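Local coordinates for protein imelysin (Bacteroides ovatus ATCC 8483, PDB 3OYV) that is of unproven function but belongs to the imelysin-like family, named for a peptidase and implicated in bacterial iron uptake, at residues Leu347-Tyr352 with Glu356-Gln361; Ile14-Glu19 with Ser266-Ala271; Ser118-Asp123 with Asp273-Ala278. All blocks are in the same frame, centred on the assembly; numbering follows the deposited sequence. Where two conformers were deposited one is given.

Interaction 1. Residues Leu347-Tyr352 with Glu356-Gln361. With GOL (glycerol), chain E.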
loop_
_atom_site.group_PDB
_atom_site.type_symbol
_atom_site.label_atom_id
_atom_site.label_comp_id
_atom_site.label_asym_id
_atom_site.label_seq_id
_atom_site.Cartn_x
_atom_site.Cartn_y
_atom_site.Cartn_z
ATOM N N LEU A 347 3.614 -11.581 6.358
ATOM C CA LEU A 347 5.072 -11.669 6.310
ATOM C C LEU A 347 5.715 -10.773 7.337
ATOM O O LEU A 347 6.687 -11.158 7.956
ATOM C CB LEU A 347 5.548 -11.360 4.917
ATOM C CG LEU A 347 6.951 -11.783 4.574
ATOM C CD1 LEU A 347 7.282 -13.214 5.008
ATOM C CD2 LEU A 347 7.121 -11.599 3.024
ATOM N N GLU A 348 5.146 -9.584 7.510
ATOM C CA GLU A 348 5.638 -8.682 8.544
ATOM C C GLU A 348 5.633 -9.347 9.938
ATOM O O GLU A 348 6.608 -9.263 10.697
ATOM C CB GLU A 348 4.779 -7.394 8.552
ATOM C CG GLU A 348 5.325 -6.244 9.384
ATOM C CD GLU A 348 4.265 -5.170 9.640
ATOM O OE1 GLU A 348 3.096 -5.378 9.285
ATOM O OE2 GLU A 348 4.630 -4.151 10.257
ATOM N N PHE A 349 4.510 -9.996 10.256
ATOM C CA PHE A 349 4.374 -10.718 11.546
ATOM C C PHE A 349 5.479 -11.761 11.724
ATOM O O PHE A 349 6.005 -11.945 12.812
ATOM C CB PHE A 349 3.000 -11.390 11.548
ATOM C CG PHE A 349 2.683 -12.218 12.776
ATOM C CD1 PHE A 349 3.131 -13.511 12.904
ATOM C CD2 PHE A 349 1.811 -11.744 13.730
ATOM C CE1 PHE A 349 2.807 -14.250 14.024
ATOM C CE2 PHE A 349 1.467 -12.509 14.833
ATOM C CZ PHE A 349 1.984 -13.741 14.980
ATOM N N LEU A 350 5.791 -12.441 10.632
ATOM C CA LEU A 350 6.778 -13.525 10.599
ATOM C C LEU A 350 8.217 -13.048 10.653
ATOM O O LEU A 350 9.107 -13.828 11.004
ATOM C CB LEU A 350 6.521 -14.408 9.366
ATOM C CG LEU A 350 5.194 -15.201 9.337
ATOM C CD1 LEU A 350 4.946 -15.808 7.934
ATOM C CD2 LEU A 350 5.128 -16.263 10.465
ATOM N N LEU A 351 8.444 -11.763 10.339
ATOM C CA LEU A 351 9.775 -11.192 10.266
ATOM C C LEU A 351 10.157 -10.271 11.428
ATOM O O LEU A 351 11.341 -10.093 11.699
ATOM C CB LEU A 351 9.970 -10.432 8.945
ATOM C CG LEU A 351 10.008 -11.278 7.687
ATOM C CD1 LEU A 351 10.082 -10.364 6.457
ATOM C CD2 LEU A 351 11.197 -12.267 7.731
ATOM N N TYR A 352 9.156 -9.639 12.046
ATOM C CA TYR A 352 9.353 -8.607 13.042
ATOM C C TYR A 352 8.655 -8.915 14.357
ATOM O O TYR A 352 7.610 -9.585 14.365
ATOM C CB TYR A 352 8.760 -7.304 12.549
ATOM C CG TYR A 352 9.468 -6.608 11.421
ATOM C CD1 TYR A 352 10.459 -5.683 11.665
ATOM C CD2 TYR A 352 9.070 -6.818 10.095
ATOM C CE1 TYR A 352 11.048 -4.983 10.616
ATOM C CE2 TYR A 352 9.673 -6.152 9.053
ATOM C CZ TYR A 352 10.642 -5.217 9.319
ATOM O OH TYR A 352 11.187 -4.541 8.255
ATOM N N GLU A 356 11.397 -4.508 15.765
ATOM C CA GLU A 356 12.753 -4.952 15.401
ATOM C C GLU A 356 12.672 -6.281 14.662
ATOM O O GLU A 356 11.708 -7.025 14.843
ATOM C CB GLU A 356 13.642 -5.115 16.648
ATOM C CG GLU A 356 13.911 -3.817 17.436
ATOM C CD GLU A 356 14.798 -2.790 16.691
ATOM O OE1 GLU A 356 15.270 -3.045 15.549
ATOM O OE2 GLU A 356 15.026 -1.693 17.264
ATOM N N PRO A 357 13.689 -6.589 13.841
ATOM C CA PRO A 357 13.735 -7.913 13.245
ATOM C C PRO A 357 13.713 -8.984 14.319
ATOM O O PRO A 357 14.332 -8.816 15.390
ATOM C CB PRO A 357 15.084 -7.925 12.507
ATOM C CG PRO A 357 15.289 -6.501 12.114
ATOM C CD PRO A 357 14.751 -5.721 13.309
ATOM N N ARG A 358 13.038 -10.097 14.031
ATOM C CA ARG A 358 13.099 -11.235 14.933
ATOM C C ARG A 358 14.506 -11.811 14.997
ATOM O O ARG A 358 15.309 -11.665 14.066
ATOM C CB ARG A 358 12.130 -12.302 14.507
ATOM C CG ARG A 358 10.712 -11.891 14.749
ATOM C CD ARG A 358 9.780 -12.956 14.245
ATOM N NE ARG A 358 8.341 -12.719 14.430
ATOM C CZ ARG A 358 7.637 -13.050 15.515
ATOM N NH1 ARG A 358 8.231 -13.455 16.644
ATOM N NH2 ARG A 358 6.323 -12.927 15.489
ATOM N N LYS A 359 14.759 -12.506 16.098
ATOM C CA LYS A 359 16.028 -13.181 16.331
ATOM C C LYS A 359 15.787 -14.667 16.516
ATOM O O LYS A 359 14.703 -15.110 16.924
ATOM C CB LYS A 359 16.731 -12.619 17.580
ATOM C CG LYS A 359 17.066 -11.153 17.479
ATOM C CD LYS A 359 17.735 -10.694 18.732
ATOM C CE LYS A 359 18.116 -9.229 18.647
ATOM N NZ LYS A 359 18.850 -8.781 19.872
ATOM N N VAL A 360 16.821 -15.432 16.202
ATOM C CA VAL A 360 16.821 -16.852 16.484
ATOM C C VAL A 360 17.191 -17.045 17.977
ATOM O O VAL A 360 17.725 -16.148 18.647
ATOM C CB VAL A 360 17.761 -17.617 15.514
ATOM C CG1 VAL A 360 17.412 -17.289 14.019
ATOM C CG2 VAL A 360 19.213 -17.320 15.823
ATOM N N GLN A 361 16.882 -18.218 18.486
ATOM C CA GLN A 361 17.051 -18.510 19.913
ATOM C C GLN A 361 18.533 -18.586 20.278
ATOM O O GLN A 361 19.407 -18.864 19.451
ATOM C CB GLN A 361 16.393 -19.862 20.238
ATOM C CG GLN A 361 15.372 -19.855 21.351
ATOM C CD GLN A 361 14.913 -21.273 21.666
ATOM O OE1 GLN A 361 15.679 -22.234 21.505
ATOM N NE2 GLN A 361 13.665 -21.413 22.102
ATOM O OXT GLN A 361 18.904 -18.394 21.442
HETATM C C1 GOL E . 4.020 -10.309 15.661
HETATM O O1 GOL E . 5.298 -9.720 15.842
HETATM C C2 GOL E . 3.258 -10.480 16.997
HETATM O O2 GOL E . 3.053 -9.181 17.596
HETATM C C3 GOL E . 4.027 -11.302 18.065
HETATM O O3 GOL E . 4.208 -12.705 17.794
#

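Interaction 2. Residues Ile14-Glu19 with Ser266-Ala271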
loop_
_atom_site.group_PDB
_atom_site.type_symbol
_atom_site.label_atom_id
_atom_site.label_comp_id
_atom_site.label_asym_id
_atom_site.label_seq_id
_atom_site.Cartn_x
_atom_site.Cartn_y
_atom_site.Cartn_z
ATOM N N ILE A 14 4.343 -15.221 19.591
ATOM C CA ILE A 14 5.123 -16.424 19.331
ATOM C C ILE A 14 6.539 -15.999 18.988
ATOM O O ILE A 14 6.731 -14.939 18.393
ATOM C CB ILE A 14 4.456 -17.260 18.234
ATOM C CG1 ILE A 14 5.185 -18.579 18.051
ATOM C CG2 ILE A 14 4.367 -16.452 16.900
ATOM C CD1 ILE A 14 4.398 -19.582 17.180
ATOM N N ASP A 15 7.526 -16.789 19.379
ATOM C CA ASP A 15 8.896 -16.576 18.961
ATOM C C ASP A 15 9.372 -17.756 18.123
ATOM O O ASP A 15 8.868 -18.873 18.266
ATOM C CB ASP A 15 9.811 -16.401 20.169
ATOM C CG ASP A 15 9.434 -15.206 21.025
ATOM O OD1 ASP A 15 9.335 -14.097 20.469
ATOM O OD2 ASP A 15 9.254 -15.377 22.253
ATOM N N TYR A 16 10.345 -17.475 17.273
ATOM C CA TYR A 16 10.989 -18.494 16.463
ATOM C C TYR A 16 11.806 -19.410 17.361
ATOM O O TYR A 16 12.619 -18.937 18.182
ATOM C CB TYR A 16 11.872 -17.785 15.445
ATOM C CG TYR A 16 12.654 -18.659 14.501
ATOM C CD1 TYR A 16 12.108 -19.077 13.281
ATOM C CD2 TYR A 16 13.951 -19.040 14.795
ATOM C CE1 TYR A 16 12.845 -19.837 12.395
ATOM C CE2 TYR A 16 14.688 -19.821 13.921
ATOM C CZ TYR A 16 14.128 -20.230 12.713
ATOM O OH TYR A 16 14.894 -20.999 11.866
ATOM N N THR A 17 11.591 -20.716 17.214
ATOM C CA THR A 17 12.315 -21.704 18.013
ATOM C C THR A 17 12.752 -22.855 17.113
ATOM O O THR A 17 12.205 -23.030 16.034
ATOM C CB THR A 17 11.410 -22.317 19.095
ATOM O OG1 THR A 17 10.409 -23.148 18.464
ATOM C CG2 THR A 17 10.743 -21.208 20.007
ATOM N N PRO A 18 13.670 -23.717 17.597
ATOM C CA PRO A 18 13.982 -24.909 16.805
ATOM C C PRO A 18 12.746 -25.762 16.502
ATOM O O PRO A 18 12.647 -26.373 15.444
ATOM C CB PRO A 18 14.953 -25.687 17.705
ATOM C CG PRO A 18 15.616 -24.589 18.515
ATOM C CD PRO A 18 14.533 -23.588 18.793
ATOM N N GLU A 19 11.799 -25.792 17.422
ATOM C CA GLU A 19 10.653 -26.673 17.293
ATOM C C GLU A 19 9.627 -26.148 16.295
ATOM O O GLU A 19 8.913 -26.940 15.695
ATOM C CB GLU A 19 10.014 -26.882 18.661
ATOM C CG GLU A 19 10.801 -27.828 19.555
ATOM C CD GLU A 19 12.056 -27.186 20.147
ATOM O OE1 GLU A 19 12.089 -25.928 20.334
ATOM O OE2 GLU A 19 13.008 -27.963 20.433
ATOM N N SER A 266 21.135 -12.307 11.119
ATOM C CA SER A 266 21.480 -11.517 9.943
ATOM C C SER A 266 20.498 -11.774 8.811
ATOM O O SER A 266 20.118 -10.860 8.092
ATOM C CB SER A 266 22.893 -11.844 9.480
ATOM O OG SER A 266 23.836 -11.425 10.441
ATOM N N ALA A 267 20.102 -13.029 8.633
ATOM C CA ALA A 267 19.132 -13.385 7.602
ATOM C C ALA A 267 17.752 -12.768 7.847
ATOM O O ALA A 267 17.086 -12.338 6.897
ATOM C CB ALA A 267 19.017 -14.879 7.428
ATOM N N PHE A 268 17.340 -12.718 9.102
ATOM C CA PHE A 268 16.099 -12.020 9.455
ATOM C C PHE A 268 16.210 -10.545 9.082
ATOM O O PHE A 268 15.301 -9.965 8.525
ATOM C CB PHE A 268 15.755 -12.221 10.934
ATOM C CG PHE A 268 14.801 -13.375 11.199
ATOM C CD1 PHE A 268 13.463 -13.289 10.872
ATOM C CD2 PHE A 268 15.250 -14.528 11.813
ATOM C CE1 PHE A 268 12.594 -14.334 11.120
ATOM C CE2 PHE A 268 14.387 -15.577 12.074
ATOM C CZ PHE A 268 13.047 -15.480 11.722
ATOM N N GLU A 269 17.319 -9.920 9.490
ATOM C CA GLU A 269 17.545 -8.502 9.161
ATOM C C GLU A 269 17.479 -8.248 7.652
ATOM O O GLU A 269 16.877 -7.285 7.205
ATOM C CB GLU A 269 18.891 -8.007 9.701
ATOM C CG GLU A 269 18.895 -7.914 11.238
ATOM C CD GLU A 269 20.278 -7.813 11.887
ATOM O OE1 GLU A 269 21.289 -7.692 11.166
ATOM O OE2 GLU A 269 20.339 -7.864 13.146
ATOM N N THR A 270 18.111 -9.118 6.882
ATOM C CA THR A 270 18.106 -9.008 5.433
ATOM C C THR A 270 16.695 -9.125 4.843
ATOM O O THR A 270 16.335 -8.378 3.940
ATOM C CB THR A 270 19.073 -10.060 4.854
ATOM O OG1 THR A 270 20.392 -9.763 5.345
ATOM C CG2 THR A 270 19.069 -10.040 3.319
ATOM N N ALA A 271 15.901 -10.074 5.341
ATOM C CA ALA A 271 14.529 -10.233 4.893
ATOM C C ALA A 271 13.668 -9.031 5.319
ATOM O O ALA A 271 12.867 -8.553 4.517
ATOM C CB ALA A 271 13.924 -11.541 5.376
#

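Interaction 3. Residues Ser118-Asp123 with Asp273-Ala278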
loop_
_atom_site.group_PDB
_atom_site.type_symbol
_atom_site.label_atom_id
_atom_site.label_comp_id
_atom_site.label_asym_id
_atom_site.label_seq_id
_atom_site.Cartn_x
_atom_site.Cartn_y
_atom_site.Cartn_z
ATOM N N SER A 118 6.535 -3.659 12.741
ATOM C CA SER A 118 7.830 -3.148 12.308
ATOM C C SER A 118 8.049 -1.680 12.713
ATOM O O SER A 118 8.998 -1.035 12.268
ATOM C CB SER A 118 7.943 -3.303 10.786
ATOM O OG SER A 118 6.870 -2.686 10.158
ATOM N N TRP A 119 7.133 -1.135 13.519
ATOM C CA TRP A 119 7.119 0.303 13.896
ATOM C C TRP A 119 7.174 1.195 12.654
ATOM O O TRP A 119 7.846 2.233 12.608
ATOM C CB TRP A 119 8.257 0.635 14.861
ATOM C CG TRP A 119 8.060 0.205 16.273
ATOM C CD1 TRP A 119 7.169 -0.693 16.743
ATOM C CD2 TRP A 119 8.796 0.667 17.400
ATOM N NE1 TRP A 119 7.294 -0.829 18.092
ATOM C CE2 TRP A 119 8.282 0.008 18.525
ATOM C CE3 TRP A 119 9.826 1.609 17.571
ATOM C CZ2 TRP A 119 8.788 0.231 19.828
ATOM C CZ3 TRP A 119 10.310 1.854 18.876
ATOM C CH2 TRP A 119 9.783 1.165 19.980
ATOM N N HIS A 120 6.478 0.757 11.627
ATOM C CA HIS A 120 6.538 1.358 10.294
ATOM C C HIS A 120 5.287 2.171 9.939
ATOM O O HIS A 120 5.166 2.689 8.829
ATOM C CB HIS A 120 6.810 0.185 9.318
ATOM C CG HIS A 120 6.762 0.539 7.874
ATOM N ND1 HIS A 120 7.717 1.331 7.273
ATOM C CD2 HIS A 120 5.908 0.162 6.903
ATOM C CE1 HIS A 120 7.412 1.468 5.991
ATOM N NE2 HIS A 120 6.330 0.744 5.738
ATOM N N SER A 121 4.317 2.275 10.845
ATOM C CA SER A 121 3.033 2.917 10.501
ATOM C C SER A 121 3.210 4.348 9.986
ATOM O O SER A 121 2.601 4.713 9.000
ATOM C CB SER A 121 2.025 2.893 11.680
ATOM O OG SER A 121 2.450 3.641 12.782
ATOM N N ARG A 122 4.002 5.170 10.680
ATOM C CA ARG A 122 4.200 6.540 10.211
ATOM C C ARG A 122 4.674 6.572 8.757
ATOM O O ARG A 122 4.155 7.306 7.943
ATOM C CB ARG A 122 5.203 7.289 11.094
ATOM C CG ARG A 122 4.637 7.706 12.444
ATOM C CD ARG A 122 5.711 8.063 13.464
ATOM N NE ARG A 122 6.563 9.163 12.990
ATOM C CZ ARG A 122 7.735 9.035 12.381
ATOM N NH1 ARG A 122 8.300 7.857 12.189
ATOM N NH2 ARG A 122 8.379 10.131 11.948
ATOM N N ASP A 123 5.707 5.787 8.467
ATOM C CA ASP A 123 6.297 5.813 7.148
ATOM C C ASP A 123 5.350 5.239 6.095
ATOM O O ASP A 123 5.266 5.750 4.989
ATOM C CB ASP A 123 7.650 5.094 7.160
ATOM C CG ASP A 123 8.751 5.874 7.860
ATOM O OD1 ASP A 123 8.591 7.095 8.059
ATOM O OD2 ASP A 123 9.781 5.231 8.182
ATOM N N ASP A 273 14.859 -5.960 5.685
ATOM C CA ASP A 273 15.240 -4.917 4.725
ATOM C C ASP A 273 14.458 -5.062 3.415
ATOM O O ASP A 273 13.996 -4.086 2.864
ATOM C CB ASP A 273 16.750 -4.993 4.374
ATOM C CG ASP A 273 17.690 -4.669 5.534
ATOM O OD1 ASP A 273 17.273 -4.038 6.502
ATOM O OD2 ASP A 273 18.890 -5.035 5.432
ATOM N N ALA A 274 14.364 -6.296 2.927
ATOM C CA ALA A 274 13.639 -6.557 1.714
ATOM C C ALA A 274 12.151 -6.256 1.839
ATOM O O ALA A 274 11.531 -5.813 0.864
ATOM C CB ALA A 274 13.877 -8.009 1.232
ATOM N N TRP A 275 11.594 -6.482 3.024
ATOM C CA TRP A 275 10.175 -6.175 3.272
ATOM C C TRP A 275 9.939 -4.665 3.166
ATOM O O TRP A 275 9.028 -4.224 2.459
ATOM C CB TRP A 275 9.743 -6.760 4.629
ATOM C CG TRP A 275 8.274 -6.619 4.889
ATOM C CD1 TRP A 275 7.299 -7.484 4.502
ATOM C CD2 TRP A 275 7.591 -5.512 5.531
ATOM N NE1 TRP A 275 6.061 -7.020 4.904
ATOM C CE2 TRP A 275 6.220 -5.804 5.519
ATOM C CE3 TRP A 275 8.023 -4.353 6.192
ATOM C CZ2 TRP A 275 5.271 -4.968 6.108
ATOM C CZ3 TRP A 275 7.071 -3.513 6.727
ATOM C CH2 TRP A 275 5.730 -3.824 6.700
ATOM N N ILE A 276 10.764 -3.864 3.844
ATOM C CA ILE A 276 10.613 -2.414 3.742
ATOM C C ILE A 276 10.747 -1.960 2.289
ATOM O O ILE A 276 9.996 -1.103 1.813
ATOM C CB ILE A 276 11.637 -1.709 4.594
ATOM C CG1 ILE A 276 11.362 -1.992 6.080
ATOM C CG2 ILE A 276 11.637 -0.197 4.315
ATOM C CD1 ILE A 276 10.146 -1.262 6.706
ATOM N N THR A 277 11.737 -2.504 1.606
ATOM C CA THR A 277 12.022 -2.119 0.215
ATOM C C THR A 277 10.813 -2.397 -0.661
ATOM O O THR A 277 10.420 -1.553 -1.490
ATOM C CB THR A 277 13.289 -2.831 -0.284
ATOM O OG1 THR A 277 14.385 -2.362 0.505
ATOM C CG2 THR A 277 13.528 -2.612 -1.782
ATOM N N ALA A 278 10.218 -3.575 -0.506
ATOM C CA ALA A 278 9.051 -3.969 -1.301
ATOM C C ALA A 278 7.793 -3.158 -0.900
ATOM O O ALA A 278 6.956 -2.851 -1.729
ATOM C CB ALA A 278 8.787 -5.505 -1.204
#

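Interaction 1. Residues Leu347-Tyr352 with Glu356-Gln361
Phe349 O is gripped twice by one side chain: Arg358 NE and Arg358 NH2 both bond to it at 2.9 Å, side-on, with the oxygen lying almost exactly in the guanidinium plane. The reach depends on an arm extended from CG to NE, starting with CG beside the backbone N (chi1 -71°); along it Arg358 CD passes 3.4 Å from Leu350 O. The backbone adds a nearly straight bond, Arg358 N to Leu351 O (2.9 Å, 174° at the hydrogen). Arg358 NH2 also donates to glycerol O3 at 3.1 Å and stands over the rim of the Phe349 ring, at most a weak cation-pi attraction, while Arg358 NH1 bonds to Ile14 O. Glycerol, probably from the crystallisation liquor, lays C1 on that same ring face and gives O1 to Tyr352 O (2.7 Å). With an alanine in place of Arg358, Phe349 O is likely to lose both of these donors and Ile14 O its tie to the tail. Tyr352, the first residue to leave the helix, pairs antiparallel with Pro357 in a non-hydrogen-bonded pair (CA to CA 4.4 Å), the mark of a short beta-hairpin that turns the chain back at the C-terminal end of helix 343-351.

Interaction 2. Residues Ile14-Glu19 with Ser266-Ala271
The face of the Tyr16 ring receives the edge of Phe268 in a T-shaped pair, the planes at 82° and the centroids 5.5 Å apart. Phe268 CE2 stands 4.2 Å above the middle of the tyrosine ring, and the closest carbons are Tyr16 CD1 and Phe268 CZ at 4.0 Å. The CE2-CZ edge of Phe268 makes the contact, with no broad overlap of the rings. With CG anti to the backbone N (chi1 179°) the Tyr16 ring is carried across toward the helix, and chi2 near 90° turns its face to Phe268. The tyrosine hydroxyl bonds to His25 NE2, so the ring is tethered at its far end too, and Trp24 makes a second edge-to-face pair with it. In this largely helical fold the pair pins the N-terminal loop ahead of helix 21-47 to helix 265-283, joining parts of the chain some 250 residues apart. Around the pair, Tyr16 also packs on Pro263 and Val360, while Phe268 rests on Leu259 of helix 223-261 and Leu351 of helix 343-351.

Interaction 3. Residues Ser118-Asp123 with Asp273-Ala278
This is a buried packing contact, in which Ser118 and His120, from the loop that leads into helix 121-137, meet Trp275 and Ile276 on helix 265-283. It belongs to the helical fold of the imelysin-like proteins and lies beside the family's GxHxxE motif, whose histidine and glutamate here are probably His345 and Glu348: Ser118 OG bonds to Glu348 OE2, and Trp275 NE1 to Phe344 O. The polar atoms of Ser118 and Trp275 are thus tied to helix 343-351, and what passes between the two segments is ring and methyl packing. Trp275 turns the edge of its six-membered ring toward the face of His120 in an offset edge-to-face pair, centroids 5.5 Å apart and planes at 74°, with CZ3 coming to 3.9 Å from His120 CD2. The indole extends there because CG is anti to the backbone N (chi1 -174°). The Ile276 side chain runs head-on toward that of His120, and its CD1 makes a CH-pi contact on the same side of the imidazole as Trp275, 3.9 Å from the centroid and displaced toward the ND1 side of the rim. Imidazole NE2 bonds to Glu283 OE2 farther along the same helix, which should fix the rotation of the ring under these neighbours. The side chains of Ser118 and Ile276 also pack on Tyr352. The hydroxyl of Ser118 is held between its backbone N and carbonyl carbon (chi1 55°), and from there OG rests 3.5 Å from Trp275 CZ3 and 3.8 Å from Trp275 CH2.

In the fold
All three contacts lie on the same side of the chain's centre and are linked by helix 343-351 and helix 265-283. Interactions 1 and 2, with centres about 5 Å apart, meet where Arg358 NH1 reaches Ile14 O at 2.7 Å; Phe268 CE1 also lies 3.5 Å from Leu350 O. Interaction 3 is centred about 13 Å from interaction 1 and joins it through Glu348 OE2 and Ser118 OG, 2.7 Å apart, close to the probable GxHxxE motif, while Tyr352 packs on Ile276. Interactions 2 and 3, about 17 Å between centres, use successive turns of helix 265-283 without touching otherwise. The glycerol bonds to Ile14 N as well as to interaction 1.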